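Local structure of centrosomal protein 120 (Oreochromis niloticus, 6EWH) at residues 31-36 against 89-94; 147-152 against 172-177. The protein is a centriole and basal-body component probably needed for cilium formation, represented here by its second C2 domain. The protein carries 1 engineered substitution. All blocks are in the same frame, centred on the assembly; numbering follows the deposited sequence. Where two conformers were deposited one is given.

Overall arrangement
Contact 1 and contact 2 lie in the same mixed sheet of this C2 domain, their centres about 17 Å apart. Along the chain contact 1 is closed first, by residues 31-36 and 89-94, and contact 2 follows with 147-152 and 172-177. Strands 29-41 and 171-180 are neighbours in the sheet and join the two pairs: Thr36 N lies 2.8 Å from Ala175 O and Ser34 N 2.9 Å from Thr177 O, both probable hydrogen bonds. The resulting order is 87-95, 29-41, 171-180, 143-150, with the last strand at the sheet's border within the chain. Residues distant in sequence are thereby tied into one layer, packed against the four-stranded sheet containing 60-66 and 119-126.

Contact 1 (31-36 against 89-94); sequences FVLSVT and ASVRIR
Ala89 pairs with Val35 through two backbone hydrogen bonds, Ala89 N to Val35 O and Val35 N to Ala89 O, both 2.9 Å. Ser90 follows as a non-hydrogen-bonded pair with Ser34, where the backbones draw in to 4.1 Å between the two CA atoms; Ser90 CB packs on Val32 CG1. At Val91 the hydrogen bonding returns: Val91 N donates to Leu33 O and Val91 O accepts from Leu33 N. CG2 of Val91 sits between the backbone N and the carbonyl carbon and meets Leu33 CB at 4.0 Å. Arg92 stands beside Val32 on the face of Ser34 and Ser90, its CA-H directed at Phe31 O, and its NE forms a salt bridge with Glu181. Ile93 closes the pairing with Phe31: its CD1 reaches diagonally to Leu33 CB at 3.9 Å, and its carbonyl O accepts Phe31 N at 2.7 Å while also lying at the edge of the Phe31 ring, in its plane. The chemistry thus differs by face: Phe31, Leu33, Val35, Ala89, Val91 and Ile93 make one side wholly apolar, from which Leu33, Val35 and Ala89 touch strand 60-66 of the other sheet of the C2 sandwich, whereas Val32 lies with the two serines and Arg92 on the opposite face.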
# COMPACT_ATOMS: atom_id res chain seq x y z
N PHE A 31 7.14 10.77 13.10
CA PHE A 31 7.04 10.61 11.65
C PHE A 31 5.68 10.03 11.29
O PHE A 31 5.02 9.39 12.12
CB PHE A 31 8.12 9.63 11.14
CG PHE A 31 9.53 10.11 11.40
CD1 PHE A 31 10.15 9.87 12.62
CD2 PHE A 31 10.22 10.82 10.43
CE1 PHE A 31 11.46 10.31 12.86
CE2 PHE A 31 11.52 11.27 10.67
CZ PHE A 31 12.13 11.01 11.87
N VAL A 32 5.28 10.23 10.04
CA VAL A 32 4.05 9.65 9.50
C VAL A 32 4.42 8.85 8.25
O VAL A 32 5.08 9.37 7.35
CB VAL A 32 3.00 10.72 9.17
CG1 VAL A 32 1.73 10.07 8.63
CG2 VAL A 32 2.69 11.54 10.41
N LEU A 33 4.00 7.59 8.22
CA LEU A 33 4.16 6.72 7.06
C LEU A 33 2.76 6.45 6.51
O LEU A 33 1.88 6.00 7.24
CB LEU A 33 4.81 5.42 7.50
CG LEU A 33 4.94 4.36 6.41
CD1 LEU A 33 5.88 4.82 5.29
CD2 LEU A 33 5.48 3.07 7.03
N SER A 34 2.55 6.74 5.22
CA SER A 34 1.21 6.67 4.66
C SER A 34 1.20 5.93 3.34
O SER A 34 2.18 5.92 2.58
CB SER A 34 0.59 8.06 4.44
OG SER A 34 1.33 8.80 3.50
N VAL A 35 0.06 5.30 3.07
CA VAL A 35 -0.20 4.58 1.82
C VAL A 35 -1.50 5.12 1.25
O VAL A 35 -2.51 5.17 1.96
CB VAL A 35 -0.34 3.07 2.08
CG1 VAL A 35 -0.65 2.34 0.76
CG2 VAL A 35 0.92 2.51 2.71
N THR A 36 -1.48 5.52 -0.01
CA THR A 36 -2.67 6.03 -0.68
C THR A 36 -2.95 5.16 -1.90
O THR A 36 -2.07 4.98 -2.76
CB THR A 36 -2.50 7.48 -1.12
OG1 THR A 36 -2.18 8.29 0.01
CG2 THR A 36 -3.79 7.99 -1.79
N ALA A 89 -4.20 5.64 4.26
CA ALA A 89 -4.07 5.14 5.62
C ALA A 89 -2.68 5.51 6.09
O ALA A 89 -1.72 5.41 5.32
CB ALA A 89 -4.23 3.61 5.71
N SER A 90 -2.57 5.98 7.33
CA SER A 90 -1.31 6.48 7.88
C SER A 90 -1.08 5.91 9.27
O SER A 90 -2.03 5.73 10.03
CB SER A 90 -1.36 8.01 8.03
OG SER A 90 -1.70 8.67 6.82
N VAL A 91 0.19 5.68 9.61
CA VAL A 91 0.59 5.32 10.96
C VAL A 91 1.61 6.33 11.45
O VAL A 91 2.39 6.89 10.68
CB VAL A 91 1.16 3.88 11.05
CG1 VAL A 91 0.06 2.86 10.76
CG2 VAL A 91 2.35 3.70 10.08
N ARG A 92 1.61 6.56 12.76
CA ARG A 92 2.58 7.44 13.39
C ARG A 92 3.73 6.62 13.95
O ARG A 92 3.53 5.55 14.54
CB ARG A 92 1.93 8.24 14.52
CG ARG A 92 0.87 9.21 14.04
CD ARG A 92 0.19 9.89 15.24
NE ARG A 92 1.04 10.93 15.81
CZ ARG A 92 1.10 11.23 17.10
NH1 ARG A 92 0.37 10.55 17.98
NH2 ARG A 92 1.89 12.21 17.52
N ILE A 93 4.95 7.12 13.75
CA ILE A 93 6.16 6.42 14.17
C ILE A 93 7.01 7.38 14.98
O ILE A 93 7.25 8.52 14.56
CB ILE A 93 6.94 5.89 12.95
CG1 ILE A 93 6.11 4.88 12.17
CG2 ILE A 93 8.24 5.23 13.40
CD1 ILE A 93 6.66 4.57 10.79
N ARG A 94 7.45 6.94 16.16
CA ARG A 94 8.40 7.69 16.96
C ARG A 94 9.76 7.02 16.78
O ARG A 94 9.91 5.83 17.07
CB ARG A 94 7.96 7.70 18.42
CG ARG A 94 8.77 8.62 19.35
CD ARG A 94 8.14 8.64 20.73
NE ARG A 94 8.83 9.52 21.66
CZ ARG A 94 9.89 9.17 22.39
NH1 ARG A 94 10.40 7.94 22.29
NH2 ARG A 94 10.45 10.04 23.21

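Contact 2 (147-152 against 172-177); sequences SAFILQ and LGVAVT. Engineered in segment 147-152: Ser147 (natural residue Gly).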
# COMPACT_ATOMS: atom_id res chain seq x y z
N SER A 147 3.49 5.34 -8.12
CA SER A 147 3.61 4.61 -9.37
C SER A 147 2.31 3.88 -9.67
O SER A 147 1.41 3.78 -8.83
CB SER A 147 4.79 3.63 -9.32
OG SER A 147 5.11 3.16 -10.62
N ALA A 148 2.24 3.35 -10.88
CA ALA A 148 1.17 2.47 -11.30
C ALA A 148 1.70 1.05 -11.16
O ALA A 148 2.61 0.63 -11.90
CB ALA A 148 0.78 2.78 -12.74
N PHE A 149 1.16 0.31 -10.21
CA PHE A 149 1.63 -1.03 -9.90
C PHE A 149 0.71 -2.07 -10.52
O PHE A 149 -0.50 -1.88 -10.58
CB PHE A 149 1.67 -1.19 -8.38
CG PHE A 149 2.73 -0.33 -7.71
CD1 PHE A 149 4.03 -0.79 -7.60
CD2 PHE A 149 2.42 0.93 -7.22
CE1 PHE A 149 5.01 -0.02 -6.99
CE2 PHE A 149 3.40 1.71 -6.61
CZ PHE A 149 4.69 1.24 -6.50
N ILE A 150 1.30 -3.16 -11.02
CA ILE A 150 0.53 -4.21 -11.69
C ILE A 150 0.04 -5.23 -10.67
O ILE A 150 0.83 -5.77 -9.89
CB ILE A 150 1.37 -4.89 -12.78
CG1 ILE A 150 1.95 -3.84 -13.71
CG2 ILE A 150 0.52 -5.91 -13.53
CD1 ILE A 150 0.92 -3.09 -14.49
N LEU A 151 -1.26 -5.53 -10.71
CA LEU A 151 -1.84 -6.56 -9.86
C LEU A 151 -1.70 -7.92 -10.54
O LEU A 151 -2.04 -8.07 -11.72
CB LEU A 151 -3.31 -6.26 -9.58
CG LEU A 151 -3.55 -5.09 -8.62
CD1 LEU A 151 -4.98 -4.54 -8.79
CD2 LEU A 151 -3.31 -5.51 -7.18
N GLN A 152 -1.20 -8.90 -9.79
CA GLN A 152 -0.99 -10.25 -10.30
C GLN A 152 -1.98 -11.20 -9.66
O GLN A 152 -2.08 -11.24 -8.42
CB GLN A 152 0.44 -10.73 -9.97
CG GLN A 152 1.54 -9.94 -10.66
CD GLN A 152 1.56 -10.16 -12.16
OE1 GLN A 152 0.93 -11.08 -12.67
NE2 GLN A 152 2.29 -9.31 -12.88
N LEU A 172 -2.91 -0.57 -10.33
CA LEU A 172 -3.36 0.18 -9.15
C LEU A 172 -2.39 1.33 -8.92
O LEU A 172 -1.19 1.10 -8.74
CB LEU A 172 -3.35 -0.74 -7.92
CG LEU A 172 -3.86 -0.10 -6.62
CD1 LEU A 172 -5.32 0.28 -6.78
CD2 LEU A 172 -3.68 -1.05 -5.46
N GLY A 173 -2.90 2.55 -8.93
CA GLY A 173 -2.07 3.69 -8.58
C GLY A 173 -1.88 3.80 -7.08
O GLY A 173 -2.87 3.87 -6.35
N VAL A 174 -0.64 3.76 -6.61
CA VAL A 174 -0.33 3.82 -5.18
C VAL A 174 0.73 4.88 -4.94
O VAL A 174 1.70 4.98 -5.69
CB VAL A 174 0.16 2.46 -4.65
CG1 VAL A 174 0.40 2.51 -3.14
CG2 VAL A 174 -0.81 1.35 -5.00
N ALA A 175 0.58 5.63 -3.85
CA ALA A 175 1.63 6.51 -3.37
C ALA A 175 1.95 6.13 -1.93
O ALA A 175 1.05 6.03 -1.10
CB ALA A 175 1.17 7.97 -3.40
N VAL A 176 3.23 5.91 -1.65
CA VAL A 176 3.70 5.69 -0.29
C VAL A 176 4.58 6.87 0.09
O VAL A 176 5.45 7.28 -0.69
CB VAL A 176 4.46 4.35 -0.14
CG1 VAL A 176 3.51 3.18 -0.39
CG2 VAL A 176 5.67 4.29 -1.07
N THR A 177 4.35 7.43 1.28
CA THR A 177 5.03 8.65 1.69
C THR A 177 5.56 8.52 3.11
O THR A 177 4.91 7.92 3.98
CB THR A 177 4.05 9.84 1.61
OG1 THR A 177 3.73 10.10 0.24
CG2 THR A 177 4.65 11.12 2.21
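Four backbone hydrogen bonds join Ser147 and Phe149 to Val174 and Leu172. Ser147, an engineered residue replacing the natural glycine, exchanges two with Val174, each 3.0 Å: Ser147 N to Val174 O and Val174 N to Ser147 O. Phe149 N reaches Leu172 O from above the carbonyl plane, 38° out of it, whereas Leu172 N meets Phe149 O in plane at 2.8 Å. Between these pairs Gly173 faces Ala148, and its CA-H makes a weaker contact with Ser147 O. This is antiparallel pairing at the border of a C2 β-sandwich sheet; the N-to-C directions of the two short segments make an angle of 130°, well away from strictly antiparallel, and beyond Ile150 the first segment is no longer strand. Apolar packing centres on Phe149. CG is anti to the carbonyl carbon, beside the backbone N (chi1 -68°); the side chain crosses that of Val174 at about a right angle, with CD2 at 3.7 Å from Val174 CB. Leu172 O and Val174 O lie at the ring's edge, in its plane, and Thr124 and Val126 of strand 119-126 also touch Phe149. An alanine here would probably open a gap beside Val174 and weaken the join between the two sheets. Farther along, Leu151 CD1 packs on Leu172 CB at 4.2 Å.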